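Local coordinates for protein Blo t 1 allergen (Blomia tropicalis, PDB 5JT8) that is a mite allergen of the papain family, probably made as a cysteine protease precursor with an inhibitory propeptide, at residues H281-V286 with I299-G304; V294-I299 with Y312-R317. All coordinates share one frame; numbering follows the deposited sequence.

Contact 1 of 2, residues H281-V286 with I299-G304; sequences HAVILV and IRNSWG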
loop_
_atom_site.group_PDB
_atom_site.type_symbol
_atom_site.label_atom_id
_atom_site.label_comp_id
_atom_site.label_asym_id
_atom_site.label_seq_id
_atom_site.Cartn_x
_atom_site.Cartn_y
_atom_site.Cartn_z
ATOM N N HIS A 281 2.782 5.969 -2.660
ATOM C CA HIS A 281 2.034 5.030 -1.837
ATOM C C HIS A 281 2.478 3.608 -2.101
ATOM O O HIS A 281 2.597 3.205 -3.254
ATOM C CB HIS A 281 0.551 5.184 -2.118
ATOM C CG HIS A 281 -0.334 4.405 -1.198
ATOM N ND1 HIS A 281 -0.134 4.349 0.163
ATOM C CD2 HIS A 281 -1.457 3.689 -1.444
ATOM C CE1 HIS A 281 -1.080 3.610 0.713
ATOM N NE2 HIS A 281 -1.899 3.204 -0.239
ATOM N N ALA A 282 2.723 2.854 -1.033
ATOM C CA ALA A 282 3.056 1.433 -1.150
ATOM C C ALA A 282 1.833 0.570 -0.875
ATOM O O ALA A 282 1.124 0.809 0.086
ATOM C CB ALA A 282 4.166 1.058 -0.192
ATOM N N VAL A 283 1.598 -0.431 -1.721
ATOM C CA VAL A 283 0.510 -1.390 -1.498
ATOM C C VAL A 283 0.974 -2.775 -1.942
ATOM O O VAL A 283 2.152 -2.955 -2.243
ATOM C CB VAL A 283 -0.775 -1.009 -2.250
ATOM C CG1 VAL A 283 -1.361 0.299 -1.710
ATOM C CG2 VAL A 283 -0.511 -0.909 -3.770
ATOM N N ILE A 284 0.047 -3.725 -2.010
ATOM C CA ILE A 284 0.361 -5.116 -2.337
ATOM C C ILE A 284 -0.472 -5.622 -3.514
ATOM O O ILE A 284 -1.683 -5.416 -3.550
ATOM C CB ILE A 284 0.104 -6.038 -1.101
ATOM C CG1 ILE A 284 1.012 -5.629 0.075
ATOM C CG2 ILE A 284 0.287 -7.510 -1.441
ATOM C CD1 ILE A 284 0.577 -6.261 1.413
ATOM N N LEU A 285 0.177 -6.279 -4.472
ATOM C CA LEU A 285 -0.540 -7.040 -5.492
ATOM C C LEU A 285 -0.738 -8.452 -4.987
ATOM O O LEU A 285 0.221 -9.104 -4.576
ATOM C CB LEU A 285 0.220 -7.060 -6.819
ATOM C CG LEU A 285 0.424 -5.757 -7.591
ATOM C CD1 LEU A 285 1.269 -6.009 -8.844
ATOM C CD2 LEU A 285 -0.940 -5.181 -7.962
ATOM N N VAL A 286 -1.976 -8.929 -4.998
ATOM C CA VAL A 286 -2.239 -10.280 -4.545
ATOM C C VAL A 286 -2.737 -11.151 -5.684
ATOM O O VAL A 286 -3.028 -12.318 -5.486
ATOM C CB VAL A 286 -3.275 -10.323 -3.407
ATOM C CG1 VAL A 286 -2.758 -9.584 -2.164
ATOM C CG2 VAL A 286 -4.610 -9.782 -3.873
ATOM N N ILE A 299 -5.335 -5.293 -5.948
ATOM C CA ILE A 299 -4.508 -4.516 -5.033
ATOM C C ILE A 299 -4.999 -4.601 -3.602
ATOM O O ILE A 299 -6.150 -4.273 -3.304
ATOM C CB ILE A 299 -4.458 -3.041 -5.472
ATOM C CG1 ILE A 299 -3.595 -2.913 -6.730
ATOM C CG2 ILE A 299 -3.898 -2.148 -4.364
ATOM C CD1 ILE A 299 -3.485 -1.493 -7.246
ATOM N N ARG A 300 -4.130 -5.060 -2.710
ATOM C CA ARG A 300 -4.432 -4.994 -1.281
ATOM C C ARG A 300 -3.915 -3.689 -0.695
ATOM O O ARG A 300 -2.696 -3.442 -0.669
ATOM C CB ARG A 300 -3.817 -6.169 -0.529
ATOM C CG ARG A 300 -3.878 -6.025 0.982
ATOM C CD ARG A 300 -3.206 -7.199 1.650
ATOM N NE ARG A 300 -3.070 -7.011 3.092
ATOM C CZ ARG A 300 -3.838 -7.605 4.000
ATOM N NH1 ARG A 300 -4.816 -8.424 3.628
ATOM N NH2 ARG A 300 -3.630 -7.376 5.284
ATOM N N ASN A 301 -4.843 -2.863 -0.222
ATOM C CA ASN A 301 -4.514 -1.535 0.287
ATOM C C ASN A 301 -4.570 -1.553 1.820
ATOM O O ASN A 301 -5.041 -2.524 2.408
ATOM C CB ASN A 301 -5.476 -0.497 -0.303
ATOM C CG ASN A 301 -4.945 0.931 -0.227
ATOM O OD1 ASN A 301 -3.939 1.206 0.422
ATOM N ND2 ASN A 301 -5.639 1.849 -0.890
ATOM N N SER A 302 -4.080 -0.491 2.455
ATOM C CA SER A 302 -4.051 -0.396 3.913
ATOM C C SER A 302 -4.859 0.802 4.420
ATOM O O SER A 302 -4.415 1.543 5.308
ATOM C CB SER A 302 -2.605 -0.304 4.407
ATOM O OG SER A 302 -1.910 0.766 3.771
ATOM N N TRP A 303 -6.051 0.986 3.855
ATOM C CA TRP A 303 -6.902 2.122 4.211
ATOM C C TRP A 303 -8.255 1.678 4.776
ATOM O O TRP A 303 -9.249 2.394 4.655
ATOM C CB TRP A 303 -7.128 3.023 2.997
ATOM C CG TRP A 303 -5.883 3.736 2.498
ATOM C CD1 TRP A 303 -4.699 3.875 3.153
ATOM C CD2 TRP A 303 -5.734 4.417 1.247
ATOM N NE1 TRP A 303 -3.821 4.598 2.391
ATOM C CE2 TRP A 303 -4.427 4.935 1.209
ATOM C CE3 TRP A 303 -6.578 4.627 0.148
ATOM C CZ2 TRP A 303 -3.936 5.660 0.117
ATOM C CZ3 TRP A 303 -6.089 5.344 -0.944
ATOM C CH2 TRP A 303 -4.781 5.853 -0.947
ATOM N N GLY A 304 -8.285 0.497 5.380
ATOM C CA GLY A 304 -9.503 -0.031 5.964
ATOM C C GLY A 304 -10.400 -0.688 4.930
ATOM O O GLY A 304 -10.211 -0.522 3.722
HETATM O O HOH W 1 -0.192 -0.704 1.982
#
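His281 and Trp303 meet tip to tip, the imidazole lying near-parallel to the indole with 21° between the planes. The centroids of the imidazole and the six-membered ring of Trp303 are 4.5 Å apart, and the two are slid so far that they barely overlap: His281 NE2 sits toward the rim of the indole, 3.2 Å from Trp303 CZ2. At the imidazole edge, His281 NE2 gives a nearly straight hydrogen bond (164° at the hydrogen, 2.9 Å) to Asn301 OD1, which lies close to the ring plane. CG of His281 is anti to its backbone N (chi1 -172°), which swings the ring toward the 299-304 segment. The Asn301 amide is turned well out of the imidazole plane, and its OD1 also accepts the Ser302 backbone N at 2.7 Å; the two donors reach OD1 from opposite faces of the amide plane, restricting its rotation. This pair, with a tryptophan flanking it, is consistent with the His-Asn pair of a papain-type active site, in which Cys137, here modified to S-hydroxycysteine, would be the nucleophile.

Further along, Ile284 and Arg300 form an antiparallel hydrogen-bonded pair, with Arg300 N 2.6 Å from Ile284 O. Their side chains run side by side, Ile284 CD1 lying 3.9 Å from Arg300 CD, and the guanidinium continues to the carbonyls of Thr126 and Arg127. On the opposite face of the sheet, Ile299 CG1 meets Leu285 CD2, while Ile299 CG2 meets Val283 CG2 at 3.7 Å. A water links Ala282 O to Ser302 OG, which also bonds Gln131.

Strand 250-254 pairs with 281-286 along its other edge, helix 139-154 lies against Ala282 and Ile284, Phe261 of helix 259-262 touches His281 and Asn301, and Tyr75 and Phe83 of the propeptide region pack on Trp303.

Contact 2 of 2, residues V294-I299 with Y312-R317; sequences VDYWII and YGYVER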
loop_
_atom_site.group_PDB
_atom_site.type_symbol
_atom_site.label_atom_id
_atom_site.label_comp_id
_atom_site.label_asym_id
_atom_site.label_seq_id
_atom_site.Cartn_x
_atom_site.Cartn_y
_atom_site.Cartn_z
ATOM N N VAL A 294 -11.533 -6.892 -19.930
ATOM C CA VAL A 294 -10.651 -5.986 -19.192
ATOM C C VAL A 294 -9.711 -6.691 -18.205
ATOM O O VAL A 294 -10.153 -7.224 -17.187
ATOM C CB VAL A 294 -11.482 -4.951 -18.424
ATOM C CG1 VAL A 294 -10.559 -3.913 -17.778
ATOM C CG2 VAL A 294 -12.498 -4.292 -19.363
ATOM N N ASP A 295 -8.416 -6.674 -18.499
ATOM C CA ASP A 295 -7.410 -7.235 -17.598
ATOM C C ASP A 295 -7.118 -6.292 -16.415
ATOM O O ASP A 295 -6.907 -5.098 -16.616
ATOM C CB ASP A 295 -6.113 -7.535 -18.355
ATOM C CG ASP A 295 -6.309 -8.572 -19.461
ATOM O OD1 ASP A 295 -7.309 -9.305 -19.403
ATOM O OD2 ASP A 295 -5.466 -8.669 -20.374
ATOM N N TYR A 296 -7.112 -6.822 -15.194
ATOM C CA TYR A 296 -6.871 -5.988 -14.018
ATOM C C TYR A 296 -5.926 -6.617 -13.012
ATOM O O TYR A 296 -5.684 -7.819 -13.025
ATOM C CB TYR A 296 -8.192 -5.645 -13.314
ATOM C CG TYR A 296 -8.936 -6.856 -12.804
ATOM C CD1 TYR A 296 -8.657 -7.405 -11.548
ATOM C CD2 TYR A 296 -9.909 -7.468 -13.589
ATOM C CE1 TYR A 296 -9.356 -8.534 -11.080
ATOM C CE2 TYR A 296 -10.593 -8.588 -13.146
ATOM C CZ TYR A 296 -10.320 -9.120 -11.888
ATOM O OH TYR A 296 -11.024 -10.236 -11.460
ATOM N N TRP A 297 -5.395 -5.765 -12.150
ATOM C CA TRP A 297 -4.604 -6.168 -11.004
ATOM C C TRP A 297 -5.498 -6.217 -9.768
ATOM O O TRP A 297 -6.435 -5.427 -9.652
ATOM C CB TRP A 297 -3.480 -5.175 -10.747
ATOM C CG TRP A 297 -2.427 -5.090 -11.783
ATOM C CD1 TRP A 297 -2.157 -4.031 -12.595
ATOM C CD2 TRP A 297 -1.458 -6.092 -12.088
ATOM N NE1 TRP A 297 -1.088 -4.322 -13.413
ATOM C CE2 TRP A 297 -0.643 -5.584 -13.119
ATOM C CE3 TRP A 297 -1.211 -7.377 -11.603
ATOM C CZ2 TRP A 297 0.416 -6.303 -13.646
ATOM C CZ3 TRP A 297 -0.164 -8.099 -12.148
ATOM C CH2 TRP A 297 0.635 -7.555 -13.146
ATOM N N ILE A 298 -5.200 -7.108 -8.833
ATOM C CA ILE A 298 -5.859 -7.049 -7.524
ATOM C C ILE A 298 -4.921 -6.434 -6.487
ATOM O O ILE A 298 -3.844 -6.972 -6.191
ATOM C CB ILE A 298 -6.317 -8.422 -7.039
ATOM C CG1 ILE A 298 -7.096 -9.155 -8.146
ATOM C CG2 ILE A 298 -7.151 -8.270 -5.770
ATOM C CD1 ILE A 298 -7.368 -10.633 -7.846
ATOM N N ILE A 299 -5.335 -5.293 -5.948
ATOM C CA ILE A 299 -4.508 -4.516 -5.033
ATOM C C ILE A 299 -4.999 -4.601 -3.602
ATOM O O ILE A 299 -6.150 -4.273 -3.304
ATOM C CB ILE A 299 -4.458 -3.041 -5.472
ATOM C CG1 ILE A 299 -3.595 -2.913 -6.730
ATOM C CG2 ILE A 299 -3.898 -2.148 -4.364
ATOM C CD1 ILE A 299 -3.485 -1.493 -7.246
ATOM N N TYR A 312 -9.876 -3.867 -0.933
ATOM C CA TYR A 312 -9.178 -4.299 -2.143
ATOM C C TYR A 312 -9.626 -3.458 -3.338
ATOM O O TYR A 312 -10.780 -3.053 -3.420
ATOM C CB TYR A 312 -9.429 -5.797 -2.408
ATOM C CG TYR A 312 -8.734 -6.710 -1.409
ATOM C CD1 TYR A 312 -7.422 -7.116 -1.613
ATOM C CD2 TYR A 312 -9.380 -7.143 -0.258
ATOM C CE1 TYR A 312 -6.777 -7.937 -0.709
ATOM C CE2 TYR A 312 -8.740 -7.970 0.652
ATOM C CZ TYR A 312 -7.429 -8.348 0.421
ATOM O OH TYR A 312 -6.771 -9.166 1.308
ATOM N N GLY A 313 -8.710 -3.194 -4.265
ATOM C CA GLY A 313 -9.043 -2.396 -5.428
ATOM C C GLY A 313 -8.645 -3.081 -6.712
ATOM O O GLY A 313 -7.793 -3.970 -6.704
ATOM N N TYR A 314 -9.252 -2.662 -7.820
ATOM C CA TYR A 314 -8.956 -3.265 -9.101
ATOM C C TYR A 314 -8.488 -2.215 -10.101
ATOM O O TYR A 314 -9.212 -1.265 -10.402
ATOM C CB TYR A 314 -10.179 -4.022 -9.620
ATOM C CG TYR A 314 -10.687 -5.059 -8.632
ATOM C CD1 TYR A 314 -10.052 -6.286 -8.498
ATOM C CD2 TYR A 314 -11.781 -4.794 -7.810
ATOM C CE1 TYR A 314 -10.500 -7.230 -7.597
ATOM C CE2 TYR A 314 -12.242 -5.736 -6.903
ATOM C CZ TYR A 314 -11.596 -6.956 -6.808
ATOM O OH TYR A 314 -12.037 -7.899 -5.910
ATOM N N VAL A 315 -7.265 -2.382 -10.600
ATOM C CA VAL A 315 -6.729 -1.460 -11.594
ATOM C C VAL A 315 -6.353 -2.194 -12.870
ATOM O O VAL A 315 -5.703 -3.231 -12.823
ATOM C CB VAL A 315 -5.464 -0.698 -11.079
ATOM C CG1 VAL A 315 -4.887 0.204 -12.189
ATOM C CG2 VAL A 315 -5.790 0.120 -9.864
ATOM N N GLU A 316 -6.737 -1.626 -14.005
ATOM C CA GLU A 316 -6.435 -2.203 -15.304
ATOM C C GLU A 316 -4.930 -2.469 -15.504
ATOM O O GLU A 316 -4.093 -1.643 -15.144
ATOM C CB GLU A 316 -6.964 -1.272 -16.395
ATOM C CG GLU A 316 -6.639 -1.658 -17.803
ATOM C CD GLU A 316 -7.185 -0.640 -18.813
ATOM O OE1 GLU A 316 -6.781 0.557 -18.771
ATOM O OE2 GLU A 316 -8.031 -1.048 -19.637
ATOM N N ARG A 317 -4.609 -3.632 -16.063
ATOM C CA ARG A 317 -3.234 -3.974 -16.431
ATOM C C ARG A 317 -2.863 -3.392 -17.796
ATOM O O ARG A 317 -3.686 -2.752 -18.456
ATOM C CB ARG A 317 -3.046 -5.491 -16.480
ATOM C CG ARG A 317 -3.468 -6.235 -15.235
ATOM C CD ARG A 317 -2.724 -7.585 -15.108
ATOM N NE ARG A 317 -2.828 -8.436 -16.299
ATOM C CZ ARG A 317 -3.828 -9.284 -16.515
ATOM N NH1 ARG A 317 -4.812 -9.382 -15.635
ATOM N NH2 ARG A 317 -3.853 -10.022 -17.617
#
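Trp297 presents one face to the aliphatic part of Arg317: Arg317 CG stands 3.5 Å from the centroid of the five-membered ring of Trp297, only 6° off its normal, a clear CH-pi contact, and Arg317 CD lies over the indole centre. The guanidinium itself is too distant for more than a weak cation-pi attraction. A bend at chi3 (-53°) carries it past the indole to the backbone of 294-299, where Asp295 CB rests against one guanidinium face and Tyr296 O lies at the edge, in plane. Arg317 NH1 donates to Tyr296 O at 3.2 Å, from above the carbonyl plane rather than along a lone pair. The carboxylate of Asp295 is stacked almost parallel to the guanidinium, its OD2 3.5 Å from Arg317 NH2; as no N-H points at the oxygen, the salt bridge is one of charge alone, and OD1 turns to Thr290. A second flat pair is offset edge-to-face: the edge of Tyr314 approaches the face of Tyr296 with planes at 85° and Tyr314 CD1 3.5 Å from Tyr296 CE1. Ile298 CG1 lies 3.9 Å from Tyr314 CE1, at the edge of that ring.

The two strands form an antiparallel beta hairpin with a long connection within the beta-rich domain of the papain fold. Trp297 and Val315 make one hydrogen-bonded pair, with Trp297 N 2.6 Å from Val315 O, and Ile299 with Gly313 the next, both amides donating; Ile298 with Tyr314 is non-hydrogen-bonded. Beyond the Tyr296-Glu316 pair, also non-hydrogen-bonded, whose side chains diverge, Arg317 N bonds Asp295 O at 2.8 Å.

On the face carrying Trp297, Val315 and Ile299, Ile299 CD1 packs on Val315 CG2, and helix 237-247 meets the indole through Val240 and Met241. Toward the other face, Val268 of strand 268-269 touches Tyr296 and Tyr314.

Contacts 1 and 2 occupy successive places in one sheet, since strand 294-300 pairs with 281-291 along one edge and with 312-316 along the other, and Ile299 belongs to both. Contact 1 is wholly buried, its centre about 3 Å from the centre of the chain, and passes from strand pairing into a polar cluster resembling a papain active site. Contact 2, its centre about 14 Å from the centre of the chain, has more extensive pairing, four bridges against two, with partly exposed tyrosines and an Asp295-Arg317 pair that closes over the buried Trp297. They also touch directly: Val286 N lies 3.0 Å from Ile298 O, a probable hydrogen bond, and Arg300 NH1 probably bonds Tyr312 OH.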